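Side-chain contacts in MdcE (Pseudomonas aeruginosa, PDB 5VIP), which is the gamma subunit of a biotin-independent malonate decarboxylase and probably has transferase activity: residues A49-D54 with V58-V63; R105-I110 with D136-A141. All coordinates share one frame; numbering follows the deposited sequence.

Contact 1. Residues A49-D54 with V58-V63; sequences ADAELD and VRFLAV
R59 lies side-on against the carboxylate of D50, and this salt bridge spans a non-hydrogen-bonded pair of the antiparallel beta hairpin made by strands 46-53 and 56-63. CG of R59 stands anti to the backbone N (chi1 168°), and the chain bends at chi3, which turns the guanidinium edge to the acid. R59 NE reaches D50 OD1 at 2.8 Å, on its syn side but tilted out of the carboxylate plane. NH2 of R59 meets the syn lone pair of D50 OD2 at 2.9 Å, and both bonds are nearly straight. With the two planes 27° apart, this two-point grip limits rotation of both groups. Beyond the pair, E93 takes R59 NH1 and R105 adds a second salt bridge to D50 OD1, a cluster likely to keep the acid ionised. On the other face of the hairpin A51 makes apolar contacts with both V58 and F60. CB of A51 sits at the edge of the F60 ring, in its plane, 4.0 Å from CE2, while helix 24-33 covers F60 with F29 and L32. Further along, V58 CG1 touches L53 CB at 3.8 Å. Two hydrogen-bonded pairs, A49 with F60 and A51 with V58, flank the D50-R59 pair. At the turn end, V58 N donates to A51 O at 2.9 Å, from above the carbonyl plane.

Contact 2. Residues R105-I110 with D136-A141; sequences RALLAI and DAYARA
L107 and A141 make the closest apolar contact: CD1 of the leucine comes within 3.6 Å of the alanine CB. CG of L107 lies anti to its carbonyl carbon (chi1 -56°), and the extended chain beyond it carries CD1 out to the helix. The same methyl approaches the ring of Y138 obliquely, 4.5 Å from CD1 of the tyrosine. Two residues along the strand, the methyl of A109 meets the phenol end of Y138, with CB 3.9 Å from OH. Helix 127-143 lies in the beta-alpha-beta crossover that joins strand 106-113 to its parallel neighbour 148-152, and it packs on one face of the mixed sheet, running at 140° to the strand between the short segments. L107 and A109 both point to that helix, whose small A141 lets L107 come close, while Y138 spans the gap and also touches L61 and L148 of the flanking strands. Among polar bonds, Y138 OH is hydrogen-bonded to ND1 of H164, which also receives A109 against its side chain. Within the helix, R140 NE bonds D136 OD2 at 2.8 Å, coming from above the carboxylate plane, and R140 NH2 makes a further salt bridge to D92.

In the fold
The hairpin of contact 1 is complete in the chain before strand 106-113 begins, and the centres of the two contacts lie 11 Å apart. The 49-54/58-63 hairpin forms one edge of the six-stranded mixed sheet within this chain, where strand 46-53 is outermost. Strand 56-63 then runs parallel to strand 106-113, the sheet side of contact 2. The two contacts touch directly: R59 N probably bonds A106 O, L61 O probably bonds I110 N, and L108 packs against V58 and F60. L108 points away from helix 127-143 and meets F60, which helix 24-33 covers, so the two helices lie on different faces. Strand 56-63 serves both contacts, and through it the hairpin extends the parallel part of the sheet.

Contact 1. Residues A49-D54 with V58-V63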
loop_
_atom_site.group_PDB
_atom_site.type_symbol
_atom_site.label_atom_id
_atom_site.label_comp_id
_atom_site.label_asym_id
_atom_site.label_seq_id
_atom_site.Cartn_x
_atom_site.Cartn_y
_atom_site.Cartn_z
ATOM N N ALA A 49 -1.541 11.670 -19.519
ATOM C CA ALA A 49 -2.255 12.308 -20.623
ATOM C C ALA A 49 -3.752 12.299 -20.363
ATOM O O ALA A 49 -4.297 11.303 -19.893
ATOM C CB ALA A 49 -1.944 11.606 -21.936
ATOM N N ASP A 50 -4.413 13.410 -20.660
ATOM C CA ASP A 50 -5.867 13.469 -20.590
ATOM C C ASP A 50 -6.465 13.129 -21.955
ATOM O O ASP A 50 -5.888 13.454 -22.987
ATOM C CB ASP A 50 -6.327 14.849 -20.123
ATOM C CG ASP A 50 -5.976 15.119 -18.665
ATOM O OD1 ASP A 50 -6.287 14.263 -17.808
ATOM O OD2 ASP A 50 -5.387 16.183 -18.371
ATOM N N ALA A 51 -7.618 12.471 -21.954
ATOM C CA ALA A 51 -8.265 12.054 -23.194
ATOM C C ALA A 51 -9.714 11.728 -22.915
ATOM O O ALA A 51 -10.226 12.053 -21.849
ATOM C CB ALA A 51 -7.560 10.860 -23.799
ATOM N N GLU A 52 -10.380 11.085 -23.871
ATOM C CA GLU A 52 -11.768 10.692 -23.662
ATOM C C GLU A 52 -11.990 9.240 -24.038
ATOM O O GLU A 52 -11.348 8.712 -24.939
ATOM C CB GLU A 52 -12.726 11.598 -24.446
ATOM C CG GLU A 52 -12.718 13.050 -23.979
ATOM C CD GLU A 52 -13.843 13.878 -24.594
ATOM O OE1 GLU A 52 -14.745 13.284 -25.230
ATOM O OE2 GLU A 52 -13.823 15.123 -24.442
ATOM N N LEU A 53 -12.894 8.599 -23.314
ATOM C CA LEU A 53 -13.263 7.226 -23.587
ATOM C C LEU A 53 -14.778 7.152 -23.542
ATOM O O LEU A 53 -15.374 7.417 -22.504
ATOM C CB LEU A 53 -12.627 6.275 -22.572
ATOM C CG LEU A 53 -12.916 4.780 -22.715
ATOM C CD1 LEU A 53 -12.301 4.240 -23.989
ATOM C CD2 LEU A 53 -12.389 4.026 -21.501
ATOM N N ASP A 54 -15.392 6.818 -24.676
ATOM C CA ASP A 54 -16.847 6.781 -24.793
ATOM C C ASP A 54 -17.466 8.122 -24.425
ATOM O O ASP A 54 -18.556 8.171 -23.853
ATOM C CB ASP A 54 -17.438 5.677 -23.909
ATOM C CG ASP A 54 -17.252 4.294 -24.496
ATOM O OD1 ASP A 54 -16.459 4.148 -25.457
ATOM O OD2 ASP A 54 -17.895 3.348 -23.982
ATOM N N VAL A 58 -11.045 11.036 -19.249
ATOM C CA VAL A 58 -10.120 10.118 -18.580
ATOM C C VAL A 58 -8.700 10.675 -18.517
ATOM O O VAL A 58 -8.312 11.523 -19.322
ATOM C CB VAL A 58 -10.069 8.724 -19.273
ATOM C CG1 VAL A 58 -11.464 8.186 -19.525
ATOM C CG2 VAL A 58 -9.289 8.782 -20.569
ATOM N N ARG A 59 -7.923 10.193 -17.551
ATOM C CA ARG A 59 -6.500 10.489 -17.496
ATOM C C ARG A 59 -5.732 9.173 -17.417
ATOM O O ARG A 59 -5.978 8.355 -16.525
ATOM C CB ARG A 59 -6.174 11.404 -16.305
ATOM C CG ARG A 59 -4.686 11.543 -15.990
ATOM C CD ARG A 59 -4.448 12.653 -14.951
ATOM N NE ARG A 59 -4.587 13.981 -15.550
ATOM C CZ ARG A 59 -4.098 15.109 -15.033
ATOM N NH1 ARG A 59 -3.433 15.093 -13.879
ATOM N NH2 ARG A 59 -4.269 16.259 -15.679
ATOM N N PHE A 60 -4.834 8.959 -18.376
ATOM C CA PHE A 60 -3.964 7.783 -18.398
ATOM C C PHE A 60 -2.711 8.044 -17.564
ATOM O O PHE A 60 -2.124 9.121 -17.632
ATOM C CB PHE A 60 -3.546 7.419 -19.833
ATOM C CG PHE A 60 -4.675 6.928 -20.713
ATOM C CD1 PHE A 60 -4.991 5.576 -20.778
ATOM C CD2 PHE A 60 -5.396 7.816 -21.502
ATOM C CE1 PHE A 60 -6.015 5.120 -21.600
ATOM C CE2 PHE A 60 -6.425 7.367 -22.324
ATOM C CZ PHE A 60 -6.732 6.019 -22.372
ATOM N N LEU A 61 -2.285 7.049 -16.793
ATOM C CA LEU A 61 -1.054 7.173 -16.022
ATOM C C LEU A 61 -0.249 5.907 -16.151
ATOM O O LEU A 61 -0.769 4.820 -15.962
ATOM C CB LEU A 61 -1.333 7.441 -14.535
ATOM C CG LEU A 61 -2.144 8.678 -14.176
ATOM C CD1 LEU A 61 -3.566 8.270 -13.835
ATOM C CD2 LEU A 61 -1.494 9.391 -13.008
ATOM N N ALA A 62 1.031 6.060 -16.441
ATOM C CA ALA A 62 1.923 4.928 -16.549
ATOM C C ALA A 62 3.284 5.282 -15.977
ATOM O O ALA A 62 3.815 6.372 -16.219
ATOM C CB ALA A 62 2.059 4.485 -18.020
ATOM N N VAL A 63 3.846 4.354 -15.217
ATOM C CA VAL A 63 5.249 4.428 -14.862
ATOM C C VAL A 63 6.046 3.698 -15.940
ATOM O O VAL A 63 5.676 2.594 -16.340
ATOM C CB VAL A 63 5.506 3.806 -13.497
ATOM C CG1 VAL A 63 6.992 3.873 -13.158
ATOM C CG2 VAL A 63 4.668 4.522 -12.438
#

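Contact 2. Residues R105-I110 with D136-A141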
loop_
_atom_site.group_PDB
_atom_site.type_symbol
_atom_site.label_atom_id
_atom_site.label_comp_id
_atom_site.label_asym_id
_atom_site.label_seq_id
_atom_site.Cartn_x
_atom_site.Cartn_y
_atom_site.Cartn_z
ATOM N N ARG A 105 -13.026 12.775 -13.711
ATOM C CA ARG A 105 -12.358 12.050 -14.776
ATOM C C ARG A 105 -11.906 10.674 -14.295
ATOM O O ARG A 105 -11.565 10.485 -13.118
ATOM C CB ARG A 105 -11.168 12.848 -15.314
ATOM C CG ARG A 105 -9.898 12.733 -14.492
ATOM C CD ARG A 105 -8.898 13.773 -14.951
ATOM N NE ARG A 105 -9.389 15.123 -14.689
ATOM C CZ ARG A 105 -8.761 16.231 -15.059
ATOM N NH1 ARG A 105 -7.615 16.159 -15.728
ATOM N NH2 ARG A 105 -9.285 17.410 -14.766
ATOM N N ALA A 106 -11.933 9.705 -15.202
ATOM C CA ALA A 106 -11.474 8.372 -14.853
ATOM C C ALA A 106 -9.959 8.389 -14.772
ATOM O O ALA A 106 -9.294 9.130 -15.499
ATOM C CB ALA A 106 -11.957 7.336 -15.864
ATOM N N LEU A 107 -9.418 7.590 -13.860
ATOM C CA LEU A 107 -7.982 7.410 -13.763
ATOM C C LEU A 107 -7.679 6.015 -14.259
ATOM O O LEU A 107 -8.115 5.027 -13.664
ATOM C CB LEU A 107 -7.489 7.611 -12.325
ATOM C CG LEU A 107 -7.874 8.963 -11.712
ATOM C CD1 LEU A 107 -7.426 9.074 -10.271
ATOM C CD2 LEU A 107 -7.336 10.130 -12.548
ATOM N N LEU A 108 -6.953 5.945 -15.368
ATOM C CA LEU A 108 -6.630 4.679 -16.006
ATOM C C LEU A 108 -5.159 4.377 -15.797
ATOM O O LEU A 108 -4.291 4.955 -16.467
ATOM C CB LEU A 108 -6.968 4.727 -17.501
ATOM C CG LEU A 108 -8.393 5.224 -17.784
ATOM C CD1 LEU A 108 -8.682 5.324 -19.290
ATOM C CD2 LEU A 108 -9.410 4.313 -17.114
ATOM N N ALA A 109 -4.871 3.494 -14.846
ATOM C CA ALA A 109 -3.494 3.166 -14.541
ATOM C C ALA A 109 -3.035 2.028 -15.435
ATOM O O ALA A 109 -3.571 0.925 -15.383
ATOM C CB ALA A 109 -3.324 2.794 -13.062
ATOM N N ILE A 110 -2.044 2.311 -16.268
ATOM C CA ILE A 110 -1.436 1.288 -17.080
ATOM C C ILE A 110 -0.250 0.740 -16.312
ATOM O O ILE A 110 0.716 1.456 -16.031
ATOM C CB ILE A 110 -0.988 1.834 -18.445
ATOM C CG1 ILE A 110 -2.198 2.393 -19.198
ATOM C CG2 ILE A 110 -0.282 0.753 -19.227
ATOM C CD1 ILE A 110 -1.832 3.169 -20.458
ATOM N N ASP A 136 -2.258 7.157 -1.144
ATOM C CA ASP A 136 -3.209 8.094 -0.553
ATOM C C ASP A 136 -3.949 8.896 -1.638
ATOM O O ASP A 136 -5.171 9.041 -1.587
ATOM C CB ASP A 136 -2.492 9.033 0.425
ATOM C CG ASP A 136 -3.462 9.901 1.213
ATOM O OD1 ASP A 136 -4.191 9.358 2.073
ATOM O OD2 ASP A 136 -3.498 11.119 0.963
ATOM N N ALA A 137 -3.217 9.390 -2.633
ATOM C CA ALA A 137 -3.853 10.169 -3.699
ATOM C C ALA A 137 -4.858 9.320 -4.507
ATOM O O ALA A 137 -5.997 9.741 -4.744
ATOM C CB ALA A 137 -2.799 10.763 -4.618
ATOM N N TYR A 138 -4.435 8.128 -4.923
ATOM C CA TYR A 138 -5.312 7.223 -5.655
ATOM C C TYR A 138 -6.570 6.855 -4.857
ATOM O O TYR A 138 -7.701 6.910 -5.375
ATOM C CB TYR A 138 -4.566 5.946 -6.030
ATOM C CG TYR A 138 -3.834 5.959 -7.356
ATOM C CD1 TYR A 138 -4.528 6.110 -8.555
ATOM C CD2 TYR A 138 -2.455 5.739 -7.411
ATOM C CE1 TYR A 138 -3.862 6.059 -9.784
ATOM C CE2 TYR A 138 -1.778 5.685 -8.635
ATOM C CZ TYR A 138 -2.494 5.844 -9.819
ATOM O OH TYR A 138 -1.850 5.791 -11.053
ATOM N N ALA A 139 -6.381 6.494 -3.594
ATOM C CA ALA A 139 -7.523 6.135 -2.743
ATOM C C ALA A 139 -8.486 7.314 -2.542
ATOM O O ALA A 139 -9.705 7.148 -2.595
ATOM C CB ALA A 139 -7.027 5.617 -1.374
ATOM N N ARG A 140 -7.942 8.498 -2.284
ATOM C CA ARG A 140 -8.780 9.676 -2.085
ATOM C C ARG A 140 -9.568 9.983 -3.348
ATOM O O ARG A 140 -10.754 10.313 -3.287
ATOM C CB ARG A 140 -7.937 10.888 -1.674
ATOM C CG ARG A 140 -7.540 10.890 -0.201
ATOM C CD ARG A 140 -6.872 12.188 0.224
ATOM N NE ARG A 140 -5.557 12.361 -0.384
ATOM C CZ ARG A 140 -5.278 13.279 -1.303
ATOM N NH1 ARG A 140 -6.221 14.120 -1.701
ATOM N NH2 ARG A 140 -4.053 13.366 -1.808
ATOM N N ALA A 141 -8.910 9.848 -4.495
ATOM C CA ALA A 141 -9.585 10.034 -5.776
ATOM C C ALA A 141 -10.729 9.040 -5.938
ATOM O O ALA A 141 -11.821 9.420 -6.345
ATOM C CB ALA A 141 -8.599 9.907 -6.927
#